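Local coordinates for FAD-binding PCMH-type domain-containing protein (PDB 6YJO) that binds FAD through two covalent links and probably works as an oxygen-dependent oxidoreductase, consistent with oxidation of oligosaccharides, at residues V119-D124 with Q335-D340; S161-G166 with K326-Q331; Y176-R181 with L383-G388. One frame throughout, in Å; residues are numbered along the deposited sequence.

Interaction 1 of 3, residues V119-D124 with Q335-D340; sequences VVDAMD and QRRPYD
D121 and D124 each pair with an arginine of the facing loop, R337 and R336, and a water fills in between. R337 is extended from CG to NE, with CG anti to the backbone N (chi1 177°), and its NH1 gives a hydrogen-bonded salt bridge to D121 OD2 of 3.0 Å at 155°. The acceptor lies in the guanidinium plane, but NH1 comes to the anti side of OD2, somewhat out of the carboxylate plane. The aliphatic part of R337 also lies against this carboxylate, with R337 CB 3.3 Å from D121 OD2. R337 NH2 has a second acid, E57, and D121 OD2 a long, weak ion-pair partner, R141. R336, bent at chi3, crosses D124 at about a right angle; its NE (3.0 Å) and NH2 (3.2 Å) both reach D124 OD2, but each bond is weak, and R336 NH2 is also 3.1 Å from D124 OD1. The water accepts from R337 N, the backbone amide, at 3.2 Å and sits 2.8 Å from D121 O. V120 touches FAD, and Y339 OH hydrogen-bonds H102, a covalent flavin attachment residue. The arrangement ties a loop leaving the parallel sheet of the PCMH-type FAD-binding fold to the segment approaching strand 346-352.

Interaction 2 of 3, residues S161-G166 with K326-Q331; sequences SCPGVG and KYANGQ. With FAD (flavin-adenine dinucleotide), chain C.
Van der Waals packing, with no hydrogen bond across it, sets S161 and P163 of the flavin-linking loop against Y327, A328 and Q331 of the segment that follows helix 320-326. The P163 ring does most of the side-chain work: its CD meets A328 CB at 3.9 Å, while its CG rests on Q331 CB at 3.7 Å. S161 CB comes 3.5 Å from Y327 O. Each segment is folded by a beta turn, type I from C162 to V165 and type I' from A328 to Q331. C162 points the other way, toward the cofactor, with SG beside its own backbone N (chi1 -54°) and bonded to FAD C6 at 1.8 Å. The same loop holds FAD at further points: S161 N donates to FAD O4 at 3.2 Å, and G166 N, at the N-cap of helix 167-171, donates to FAD O2P at 2.6 Å. V165 CG2 lies 3.5 Å from FAD C9. H102 supplies the other covalent link, making this a bicovalent flavin. Such double attachment fixes the isoalloxazine and, in related enzymes, goes with a raised redox potential. The loop thus packs on segment 326-331 by van der Waals contact, while its covalent bond and the N-H groups of S161 and G166 serve FAD.

Interaction 3 of 3, residues Y176-R181 with L383-G388; sequences YGFASR and LIDLFG. With FAD (flavin-adenine dinucleotide), chain C.
The pyrimidine end of the flavin is held by the backbone of Y176, which lines the pocket, while the phenol of that residue packs against the end of strand 380-386. Y176 N donates to FAD O2 at 3.2 Å, and FAD N3 donates to Y176 O at 2.7 Å, so one residue reads both an acceptor and a donor of the ring system. Chi1 of -175° sets Y176 CG anti to the backbone N, and the ring beyond it is met by D385, F387 and S180. D385 slides by in the opposite direction, its CB and CG both 3.5 Å from Y176 CE1 and its carboxylate plane 55° from that of the ring; its OD1 is hydrogen-bonded to Q276. F387 crosses obliquely, with planes only 24° apart but slid so that the rings barely overlap; F387 CD1 touches Y176 CE2 at 3.4 Å. S180 CB lies over a face of the phenol, toward the rim. At the far end Y176 OH stands 2.6 Å from L386 O, near the ring plane. R181 brings CD to 3.6 Å from the same L386 O, while its guanidinium continues to carbonyls of A266, P270 and L273, which satisfy both terminal nitrogens. S180 also steadies the turn before its helix: S180 OG accepts G177 N at 3.0 Å, and S180 N donates to G177 O. Within the fold, strand 380-386 runs antiparallel between strands 273-280 and 417-423. I384 and L386 pack on helix 252-268, whereas D385 faces Y176, which shortly precedes the short helix 180-183.

How the interactions relate
Each contact joins a segment of the FAD-binding domain to a later part of the chain. Interactions 1 and 2 have centres about 15 Å apart and touch where Y339 OH lies 3.4 Å from G164 CA; Q335 also packs on G164, whose neighbour H102 is one of the covalent attachments. Interactions 2 and 3 are again about 15 Å apart between centres, and meet where Y327 CD1 is 3.6 Å from F178 CE2. Both touch FAD, interaction 2 at its benzenoid side, O4 and a phosphate, interaction 3 at the pyrimidine edge. Interactions 1 and 3 do not touch: their centres are about 27 Å apart, on opposite sides of the chain's centre. Interaction 2 lies between them and touches both.

Interaction 1 of 3, residues V119-D124 with Q335-D340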
loop_
_atom_site.group_PDB
_atom_site.type_symbol
_atom_site.label_atom_id
_atom_site.label_comp_id
_atom_site.label_asym_id
_atom_site.label_seq_id
_atom_site.Cartn_x
_atom_site.Cartn_y
_atom_site.Cartn_z
ATOM N N VAL A 119 -3.736 14.295 12.051
ATOM C CA VAL A 119 -4.627 13.167 11.797
ATOM C C VAL A 119 -5.772 13.655 10.916
ATOM O O VAL A 119 -6.683 14.344 11.382
ATOM C CB VAL A 119 -5.151 12.563 13.106
ATOM C CG1 VAL A 119 -6.229 11.515 12.823
ATOM C CG2 VAL A 119 -4.010 11.950 13.913
ATOM N N VAL A 120 -5.743 13.272 9.641
ATOM C CA VAL A 120 -6.735 13.727 8.673
ATOM C C VAL A 120 -7.900 12.745 8.620
ATOM O O VAL A 120 -8.754 12.825 7.730
ATOM C CB VAL A 120 -6.101 13.908 7.281
ATOM C CG1 VAL A 120 -4.881 14.811 7.367
ATOM C CG2 VAL A 120 -5.730 12.558 6.669
ATOM N N ASP A 121 -7.953 11.828 9.591
ATOM C CA ASP A 121 -8.985 10.795 9.602
ATOM C C ASP A 121 -10.394 11.385 9.604
ATOM O O ASP A 121 -11.328 10.758 9.090
ATOM C CB ASP A 121 -8.781 9.891 10.822
ATOM C CG ASP A 121 -9.835 8.802 10.937
ATOM O OD1 ASP A 121 -10.488 8.485 9.921
ATOM O OD2 ASP A 121 -10.007 8.263 12.053
ATOM N N ALA A 122 -10.575 12.577 10.178
ATOM C CA ALA A 122 -11.899 13.188 10.251
ATOM C C ALA A 122 -12.353 13.793 8.926
ATOM O O ALA A 122 -13.537 14.122 8.788
ATOM C CB ALA A 122 -11.922 14.263 11.342
ATOM N N MET A 123 -11.456 13.942 7.953
ATOM C CA MET A 123 -11.794 14.471 6.631
ATOM C C MET A 123 -11.919 13.281 5.687
ATOM O O MET A 123 -10.929 12.796 5.139
ATOM C CB MET A 123 -10.731 15.461 6.167
ATOM C CG MET A 123 -10.555 16.653 7.091
ATOM S SD MET A 123 -9.131 17.684 6.680
ATOM C CE MET A 123 -9.441 18.021 4.942
ATOM N N ASP A 124 -13.157 12.798 5.501
ATOM C CA ASP A 124 -13.393 11.580 4.732
ATOM C C ASP A 124 -14.532 11.724 3.724
ATOM O O ASP A 124 -15.109 10.715 3.308
ATOM C CB ASP A 124 -13.680 10.403 5.672
ATOM C CG ASP A 124 -14.966 10.580 6.462
ATOM O OD1 ASP A 124 -15.661 11.598 6.266
ATOM O OD2 ASP A 124 -15.285 9.693 7.283
ATOM N N GLN A 335 -15.662 1.570 6.662
ATOM C CA GLN A 335 -14.872 1.929 7.838
ATOM C C GLN A 335 -14.763 3.444 7.942
ATOM O O GLN A 335 -14.473 4.120 6.951
ATOM C CB GLN A 335 -13.465 1.329 7.763
ATOM C CG GLN A 335 -13.365 -0.167 8.019
ATOM C CD GLN A 335 -13.931 -0.581 9.369
ATOM O OE1 GLN A 335 -14.048 0.233 10.283
ATOM N NE2 GLN A 335 -14.306 -1.850 9.488
ATOM N N ARG A 336 -14.982 3.975 9.144
ATOM C CA ARG A 336 -14.857 5.403 9.403
ATOM C C ARG A 336 -14.326 5.606 10.813
ATOM O O ARG A 336 -14.068 4.650 11.552
ATOM C CB ARG A 336 -16.197 6.128 9.232
ATOM C CG ARG A 336 -16.771 6.039 7.832
ATOM C CD ARG A 336 -18.064 6.823 7.694
ATOM N NE ARG A 336 -17.843 8.266 7.713
ATOM C CZ ARG A 336 -18.662 9.161 7.167
ATOM N NH1 ARG A 336 -19.763 8.776 6.537
ATOM N NH2 ARG A 336 -18.369 10.452 7.243
ATOM N N ARG A 337 -14.175 6.865 11.181
ATOM C CA ARG A 337 -13.757 7.258 12.518
ATOM C C ARG A 337 -14.938 7.160 13.483
ATOM O O ARG A 337 -16.055 7.553 13.139
ATOM C CB ARG A 337 -13.212 8.683 12.499
ATOM C CG ARG A 337 -12.811 9.228 13.850
ATOM C CD ARG A 337 -12.172 10.598 13.703
ATOM N NE ARG A 337 -11.556 11.046 14.949
ATOM C CZ ARG A 337 -10.343 10.683 15.354
ATOM N NH1 ARG A 337 -9.612 9.859 14.614
ATOM N NH2 ARG A 337 -9.863 11.140 16.502
ATOM N N PRO A 338 -14.721 6.654 14.710
ATOM C CA PRO A 338 -13.429 6.227 15.259
ATOM C C PRO A 338 -13.009 4.829 14.799
ATOM O O PRO A 338 -13.860 3.988 14.505
ATOM C CB PRO A 338 -13.676 6.251 16.766
ATOM C CG PRO A 338 -15.118 5.882 16.889
ATOM C CD PRO A 338 -15.813 6.477 15.686
ATOM N N TYR A 339 -11.699 4.592 14.765
ATOM C CA TYR A 339 -11.118 3.373 14.217
ATOM C C TYR A 339 -10.153 2.795 15.238
ATOM O O TYR A 339 -9.236 3.490 15.688
ATOM C CB TYR A 339 -10.400 3.674 12.896
ATOM C CG TYR A 339 -9.902 2.465 12.146
ATOM C CD1 TYR A 339 -10.769 1.680 11.394
ATOM C CD2 TYR A 339 -8.557 2.127 12.160
ATOM C CE1 TYR A 339 -10.308 0.580 10.694
ATOM C CE2 TYR A 339 -8.088 1.036 11.464
ATOM C CZ TYR A 339 -8.966 0.265 10.730
ATOM O OH TYR A 339 -8.498 -0.828 10.033
ATOM N N ASP A 340 -10.358 1.532 15.609
ATOM C CA ASP A 340 -9.573 0.898 16.668
ATOM C C ASP A 340 -9.215 -0.535 16.281
ATOM O O ASP A 340 -9.471 -1.485 17.021
ATOM C CB ASP A 340 -10.335 0.944 17.993
ATOM C CG ASP A 340 -9.414 0.942 19.198
ATOM O OD1 ASP A 340 -8.625 1.898 19.344
ATOM O OD2 ASP A 340 -9.481 -0.013 20.000
HETATM O O HOH W 1 -13.729 9.346 9.245
#

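Interaction 2 of 3, residues S161-G166 with K326-Q331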
loop_
_atom_site.group_PDB
_atom_site.type_symbol
_atom_site.label_atom_id
_atom_site.label_comp_id
_atom_site.label_asym_id
_atom_site.label_seq_id
_atom_site.Cartn_x
_atom_site.Cartn_y
_atom_site.Cartn_z
ATOM N N SER A 161 -7.342 -4.887 -0.530
ATOM C CA SER A 161 -8.418 -5.678 0.056
ATOM C C SER A 161 -8.844 -5.163 1.426
ATOM O O SER A 161 -9.994 -5.374 1.830
ATOM C CB SER A 161 -7.982 -7.139 0.174
ATOM O OG SER A 161 -7.299 -7.574 -0.988
ATOM N N CYS A 162 -7.946 -4.502 2.152
ATOM C CA CYS A 162 -8.246 -4.078 3.517
ATOM C C CYS A 162 -9.102 -2.818 3.501
ATOM O O CYS A 162 -8.640 -1.774 3.024
ATOM C CB CYS A 162 -6.963 -3.823 4.287
ATOM S SG CYS A 162 -5.836 -5.219 4.259
ATOM N N PRO A 163 -10.332 -2.862 4.014
ATOM C CA PRO A 163 -11.174 -1.657 3.975
ATOM C C PRO A 163 -10.708 -0.554 4.908
ATOM O O PRO A 163 -10.984 0.621 4.637
ATOM C CB PRO A 163 -12.554 -2.187 4.381
ATOM C CG PRO A 163 -12.258 -3.380 5.218
ATOM C CD PRO A 163 -11.032 -4.005 4.622
ATOM N N GLY A 164 -10.029 -0.890 6.006
ATOM C CA GLY A 164 -9.610 0.116 6.967
ATOM C C GLY A 164 -8.406 0.941 6.563
ATOM O O GLY A 164 -8.079 1.911 7.251
ATOM N N VAL A 165 -7.744 0.580 5.466
ATOM C CA VAL A 165 -6.583 1.330 5.003
ATOM C C VAL A 165 -7.012 2.728 4.583
ATOM O O VAL A 165 -8.085 2.924 3.995
ATOM C CB VAL A 165 -5.902 0.569 3.852
ATOM C CG1 VAL A 165 -4.985 1.476 3.055
ATOM C CG2 VAL A 165 -5.133 -0.628 4.409
ATOM N N GLY A 166 -6.179 3.719 4.907
ATOM C CA GLY A 166 -6.465 5.085 4.516
ATOM C C GLY A 166 -6.104 5.345 3.064
ATOM O O GLY A 166 -5.144 4.794 2.524
ATOM N N LYS A 326 -15.926 -10.328 0.655
ATOM C CA LYS A 326 -15.368 -11.667 0.817
ATOM C C LYS A 326 -13.878 -11.617 1.114
ATOM O O LYS A 326 -13.346 -12.523 1.765
ATOM C CB LYS A 326 -15.621 -12.508 -0.434
ATOM C CG LYS A 326 -14.999 -13.902 -0.369
ATOM C CD LYS A 326 -15.804 -14.929 -1.170
ATOM C CE LYS A 326 -15.188 -16.322 -1.073
ATOM N NZ LYS A 326 -13.800 -16.370 -1.620
ATOM N N TYR A 327 -13.192 -10.571 0.654
ATOM C CA TYR A 327 -11.758 -10.424 0.850
ATOM C C TYR A 327 -11.418 -9.335 1.861
ATOM O O TYR A 327 -10.240 -8.999 2.020
ATOM C CB TYR A 327 -11.075 -10.142 -0.493
ATOM C CG TYR A 327 -10.898 -11.365 -1.359
ATOM C CD1 TYR A 327 -10.115 -12.431 -0.936
ATOM C CD2 TYR A 327 -11.497 -11.447 -2.611
ATOM C CE1 TYR A 327 -9.947 -13.546 -1.725
ATOM C CE2 TYR A 327 -11.330 -12.559 -3.412
ATOM C CZ TYR A 327 -10.556 -13.605 -2.962
ATOM O OH TYR A 327 -10.378 -14.718 -3.744
ATOM N N ALA A 328 -12.417 -8.785 2.556
ATOM C CA ALA A 328 -12.189 -7.806 3.611
ATOM C C ALA A 328 -11.712 -8.430 4.917
ATOM O O ALA A 328 -11.353 -7.691 5.841
ATOM C CB ALA A 328 -13.468 -7.013 3.878
ATOM N N ASN A 329 -11.712 -9.758 5.026
ATOM C CA ASN A 329 -11.180 -10.452 6.201
ATOM C C ASN A 329 -12.006 -10.133 7.449
ATOM O O ASN A 329 -11.470 -9.811 8.511
ATOM C CB ASN A 329 -9.703 -10.100 6.416
ATOM C CG ASN A 329 -8.999 -11.059 7.364
ATOM O OD1 ASN A 329 -9.206 -12.272 7.304
ATOM N ND2 ASN A 329 -8.154 -10.515 8.242
ATOM N N GLY A 330 -13.330 -10.232 7.315
ATOM C CA GLY A 330 -14.236 -10.007 8.422
ATOM C C GLY A 330 -14.556 -8.557 8.726
ATOM O O GLY A 330 -15.474 -8.299 9.517
ATOM N N GLN A 331 -13.838 -7.603 8.136
ATOM C CA GLN A 331 -14.021 -6.191 8.443
ATOM C C GLN A 331 -15.111 -5.588 7.566
ATOM O O GLN A 331 -15.092 -5.746 6.341
ATOM C CB GLN A 331 -12.712 -5.429 8.248
ATOM C CG GLN A 331 -11.763 -5.532 9.425
ATOM C CD GLN A 331 -11.686 -4.246 10.223
ATOM O OE1 GLN A 331 -12.121 -4.188 11.372
ATOM N NE2 GLN A 331 -11.129 -3.205 9.612
HETATM P PA FAD C . -0.813 5.846 7.463
HETATM O O1A FAD C . 0.071 5.323 8.531
HETATM O O2A FAD C . -1.859 6.861 7.952
HETATM O O5B FAD C . 0.034 6.462 6.285
HETATM C C5B FAD C . 1.145 5.746 5.706
HETATM C C4B FAD C . 2.072 6.725 5.039
HETATM O O4B FAD C . 1.292 7.708 4.314
HETATM C C3B FAD C . 2.957 7.517 5.997
HETATM O O3B FAD C . 4.218 7.803 5.403
HETATM C C2B FAD C . 2.134 8.784 6.224
HETATM O O2B FAD C . 2.942 9.884 6.617
HETATM C C1B FAD C . 1.560 9.000 4.826
HETATM N N9A FAD C . 0.332 9.790 4.801
HETATM C C8A FAD C . -0.883 9.475 5.355
HETATM N N7A FAD C . -1.807 10.388 5.182
HETATM C C5A FAD C . -1.152 11.381 4.461
HETATM C C6A FAD C . -1.581 12.622 3.959
HETATM N N6A FAD C . -2.817 13.106 4.109
HETATM N N1A FAD C . -0.675 13.367 3.287
HETATM C C2A FAD C . 0.562 12.892 3.131
HETATM N N3A FAD C . 1.077 11.738 3.558
HETATM C C4A FAD C . 0.161 11.021 4.225
HETATM N N1 FAD C . -1.383 -2.432 0.417
HETATM C C2 FAD C . -1.623 -2.898 -0.844
HETATM O O2 FAD C . -1.012 -2.459 -1.824
HETATM N N3 FAD C . -2.575 -3.887 -1.041
HETATM C C4 FAD C . -3.343 -4.482 -0.059
HETATM O O4 FAD C . -4.160 -5.352 -0.351
HETATM C C4X FAD C . -3.078 -3.980 1.276
HETATM N N5 FAD C . -3.758 -4.484 2.266
HETATM C C5X FAD C . -3.507 -3.998 3.540
HETATM C C6 FAD C . -4.196 -4.540 4.618
HETATM C C7 FAD C . -4.004 -4.070 5.911
HETATM C C7M FAD C . -4.794 -4.673 7.043
HETATM C C8 FAD C . -3.040 -3.075 6.146
HETATM C C8M FAD C . -2.790 -2.544 7.531
HETATM C C9 FAD C . -2.328 -2.545 5.073
HETATM C C9A FAD C . -2.550 -3.001 3.781
HETATM N N10 FAD C . -1.849 -2.478 2.677
HETATM C C10 FAD C . -2.080 -2.950 1.412
HETATM C "C1'" FAD C . -0.812 -1.455 2.865
HETATM C "C2'" FAD C . -1.306 -0.029 2.676
HETATM O "O2'" FAD C . -1.436 0.260 1.285
HETATM C "C3'" FAD C . -0.282 0.925 3.290
HETATM O "O3'" FAD C . -0.079 0.540 4.646
HETATM C "C4'" FAD C . -0.688 2.397 3.259
HETATM O "O4'" FAD C . 0.433 3.208 2.908
HETATM C "C5'" FAD C . -1.234 2.834 4.598
HETATM O "O5'" FAD C . -1.929 4.086 4.439
HETATM P P FAD C . -2.720 4.718 5.634
HETATM O O1P FAD C . -3.050 6.180 5.317
HETATM O O2P FAD C . -3.863 3.840 5.990
HETATM O O3P FAD C . -1.601 4.651 6.781
#

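Interaction 3 of 3, residues Y176-R181 with L383-G388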
loop_
_atom_site.group_PDB
_atom_site.type_symbol
_atom_site.label_atom_id
_atom_site.label_comp_id
_atom_site.label_asym_id
_atom_site.label_seq_id
_atom_site.Cartn_x
_atom_site.Cartn_y
_atom_site.Cartn_z
ATOM N N TYR A 176 -2.506 -1.539 -4.549
ATOM C CA TYR A 176 -2.660 -2.755 -5.331
ATOM C C TYR A 176 -3.701 -3.660 -4.689
ATOM O O TYR A 176 -3.757 -3.791 -3.462
ATOM C CB TYR A 176 -1.333 -3.506 -5.457
ATOM C CG TYR A 176 -1.418 -4.720 -6.353
ATOM C CD1 TYR A 176 -1.875 -5.940 -5.862
ATOM C CD2 TYR A 176 -1.051 -4.647 -7.689
ATOM C CE1 TYR A 176 -1.960 -7.046 -6.678
ATOM C CE2 TYR A 176 -1.136 -5.755 -8.515
ATOM C CZ TYR A 176 -1.589 -6.948 -7.999
ATOM O OH TYR A 176 -1.674 -8.059 -8.799
ATOM N N GLY A 177 -4.510 -4.294 -5.529
ATOM C CA GLY A 177 -5.531 -5.195 -5.052
ATOM C C GLY A 177 -6.025 -6.088 -6.168
ATOM O O GLY A 177 -5.417 -6.175 -7.237
ATOM N N PHE A 178 -7.157 -6.740 -5.912
ATOM C CA PHE A 178 -7.711 -7.729 -6.829
ATOM C C PHE A 178 -8.415 -7.114 -8.031
ATOM O O PHE A 178 -9.004 -7.854 -8.821
ATOM C CB PHE A 178 -8.670 -8.650 -6.065
ATOM C CG PHE A 178 -7.973 -9.646 -5.178
ATOM C CD1 PHE A 178 -6.876 -10.356 -5.641
ATOM C CD2 PHE A 178 -8.405 -9.865 -3.880
ATOM C CE1 PHE A 178 -6.229 -11.263 -4.835
ATOM C CE2 PHE A 178 -7.760 -10.778 -3.063
ATOM C CZ PHE A 178 -6.669 -11.479 -3.543
ATOM N N ALA A 179 -8.363 -5.793 -8.191
ATOM C CA ALA A 179 -8.783 -5.121 -9.413
ATOM C C ALA A 179 -7.632 -4.439 -10.136
ATOM O O ALA A 179 -7.859 -3.814 -11.178
ATOM C CB ALA A 179 -9.865 -4.082 -9.097
ATOM N N SER A 180 -6.406 -4.540 -9.617
ATOM C CA SER A 180 -5.300 -3.772 -10.178
ATOM C C SER A 180 -4.901 -4.296 -11.550
ATOM O O SER A 180 -4.705 -3.517 -12.491
ATOM C CB SER A 180 -4.104 -3.805 -9.227
ATOM O OG SER A 180 -4.295 -2.908 -8.147
ATOM N N ARG A 181 -4.768 -5.617 -11.683
ATOM C CA ARG A 181 -4.335 -6.184 -12.956
ATOM C C ARG A 181 -5.276 -5.789 -14.085
ATOM O O ARG A 181 -4.867 -5.752 -15.253
ATOM C CB ARG A 181 -4.246 -7.705 -12.847
ATOM C CG ARG A 181 -3.338 -8.333 -13.883
ATOM C CD ARG A 181 -2.960 -9.753 -13.511
ATOM N NE ARG A 181 -2.199 -10.378 -14.585
ATOM C CZ ARG A 181 -2.743 -10.853 -15.702
ATOM N NH1 ARG A 181 -4.057 -10.780 -15.887
ATOM N NH2 ARG A 181 -1.976 -11.400 -16.635
ATOM N N LEU A 383 2.464 -13.763 0.446
ATOM C CA LEU A 383 1.505 -13.428 -0.602
ATOM C C LEU A 383 2.275 -13.001 -1.844
ATOM O O LEU A 383 3.040 -12.029 -1.799
ATOM C CB LEU A 383 0.556 -12.314 -0.152
ATOM C CG LEU A 383 -0.326 -12.608 1.062
ATOM C CD1 LEU A 383 -1.267 -11.448 1.338
ATOM C CD2 LEU A 383 -1.103 -13.892 0.859
ATOM N N ILE A 384 2.078 -13.725 -2.944
ATOM C CA ILE A 384 2.736 -13.443 -4.215
ATOM C C ILE A 384 1.643 -13.068 -5.208
ATOM O O ILE A 384 0.966 -13.943 -5.760
ATOM C CB ILE A 384 3.559 -14.629 -4.725
ATOM C CG1 ILE A 384 4.258 -15.332 -3.563
ATOM C CG2 ILE A 384 4.582 -14.160 -5.746
ATOM C CD1 ILE A 384 5.204 -16.431 -4.001
ATOM N N ASP A 385 1.463 -11.772 -5.440
ATOM C CA ASP A 385 0.497 -11.307 -6.423
ATOM C C ASP A 385 1.084 -11.401 -7.824
ATOM O O ASP A 385 2.279 -11.173 -8.028
ATOM C CB ASP A 385 0.093 -9.863 -6.134
ATOM C CG ASP A 385 -0.704 -9.722 -4.854
ATOM O OD1 ASP A 385 -1.892 -10.107 -4.846
ATOM O OD2 ASP A 385 -0.142 -9.225 -3.855
ATOM N N LEU A 386 0.238 -11.745 -8.790
ATOM C CA LEU A 386 0.595 -11.587 -10.195
ATOM C C LEU A 386 0.389 -10.119 -10.551
ATOM O O LEU A 386 -0.749 -9.642 -10.631
ATOM C CB LEU A 386 -0.231 -12.524 -11.071
ATOM C CG LEU A 386 -0.121 -14.011 -10.704
ATOM C CD1 LEU A 386 -0.681 -14.888 -11.819
ATOM C CD2 LEU A 386 1.321 -14.408 -10.377
ATOM N N PHE A 387 1.493 -9.405 -10.760
ATOM C CA PHE A 387 1.532 -7.948 -10.713
ATOM C C PHE A 387 1.603 -7.295 -12.088
ATOM O O PHE A 387 0.845 -6.360 -12.364
ATOM C CB PHE A 387 2.741 -7.514 -9.878
ATOM C CG PHE A 387 2.870 -6.031 -9.708
ATOM C CD1 PHE A 387 2.198 -5.377 -8.691
ATOM C CD2 PHE A 387 3.685 -5.294 -10.548
ATOM C CE1 PHE A 387 2.327 -4.012 -8.523
ATOM C CE2 PHE A 387 3.816 -3.931 -10.383
ATOM C CZ PHE A 387 3.135 -3.291 -9.369
ATOM N N GLY A 388 2.519 -7.746 -12.944
ATOM C CA GLY A 388 2.750 -7.087 -14.216
ATOM C C GLY A 388 2.581 -7.985 -15.423
ATOM O O GLY A 388 1.751 -8.898 -15.421
HETATM P PA FAD C . -0.813 5.846 7.463
HETATM O O1A FAD C . 0.071 5.323 8.531
HETATM O O2A FAD C . -1.859 6.861 7.952
HETATM O O5B FAD C . 0.034 6.462 6.285
HETATM C C5B FAD C . 1.145 5.746 5.706
HETATM C C4B FAD C . 2.072 6.725 5.039
HETATM O O4B FAD C . 1.292 7.708 4.314
HETATM C C3B FAD C . 2.957 7.517 5.997
HETATM O O3B FAD C . 4.218 7.803 5.403
HETATM C C2B FAD C . 2.134 8.784 6.224
HETATM O O2B FAD C . 2.942 9.884 6.617
HETATM C C1B FAD C . 1.560 9.000 4.826
HETATM N N9A FAD C . 0.332 9.790 4.801
HETATM C C8A FAD C . -0.883 9.475 5.355
HETATM N N7A FAD C . -1.807 10.388 5.182
HETATM C C5A FAD C . -1.152 11.381 4.461
HETATM C C6A FAD C . -1.581 12.622 3.959
HETATM N N6A FAD C . -2.817 13.106 4.109
HETATM N N1A FAD C . -0.675 13.367 3.287
HETATM C C2A FAD C . 0.562 12.892 3.131
HETATM N N3A FAD C . 1.077 11.738 3.558
HETATM C C4A FAD C . 0.161 11.021 4.225
HETATM N N1 FAD C . -1.383 -2.432 0.417
HETATM C C2 FAD C . -1.623 -2.898 -0.844
HETATM O O2 FAD C . -1.012 -2.459 -1.824
HETATM N N3 FAD C . -2.575 -3.887 -1.041
HETATM C C4 FAD C . -3.343 -4.482 -0.059
HETATM O O4 FAD C . -4.160 -5.352 -0.351
HETATM C C4X FAD C . -3.078 -3.980 1.276
HETATM N N5 FAD C . -3.758 -4.484 2.266
HETATM C C5X FAD C . -3.507 -3.998 3.540
HETATM C C6 FAD C . -4.196 -4.540 4.618
HETATM C C7 FAD C . -4.004 -4.070 5.911
HETATM C C7M FAD C . -4.794 -4.673 7.043
HETATM C C8 FAD C . -3.040 -3.075 6.146
HETATM C C8M FAD C . -2.790 -2.544 7.531
HETATM C C9 FAD C . -2.328 -2.545 5.073
HETATM C C9A FAD C . -2.550 -3.001 3.781
HETATM N N10 FAD C . -1.849 -2.478 2.677
HETATM C C10 FAD C . -2.080 -2.950 1.412
HETATM C "C1'" FAD C . -0.812 -1.455 2.865
HETATM C "C2'" FAD C . -1.306 -0.029 2.676
HETATM O "O2'" FAD C . -1.436 0.260 1.285
HETATM C "C3'" FAD C . -0.282 0.925 3.290
HETATM O "O3'" FAD C . -0.079 0.540 4.646
HETATM C "C4'" FAD C . -0.688 2.397 3.259
HETATM O "O4'" FAD C . 0.433 3.208 2.908
HETATM C "C5'" FAD C . -1.234 2.834 4.598
HETATM O "O5'" FAD C . -1.929 4.086 4.439
HETATM P P FAD C . -2.720 4.718 5.634
HETATM O O1P FAD C . -3.050 6.180 5.317
HETATM O O2P FAD C . -3.863 3.840 5.990
HETATM O O3P FAD C . -1.601 4.651 6.781
#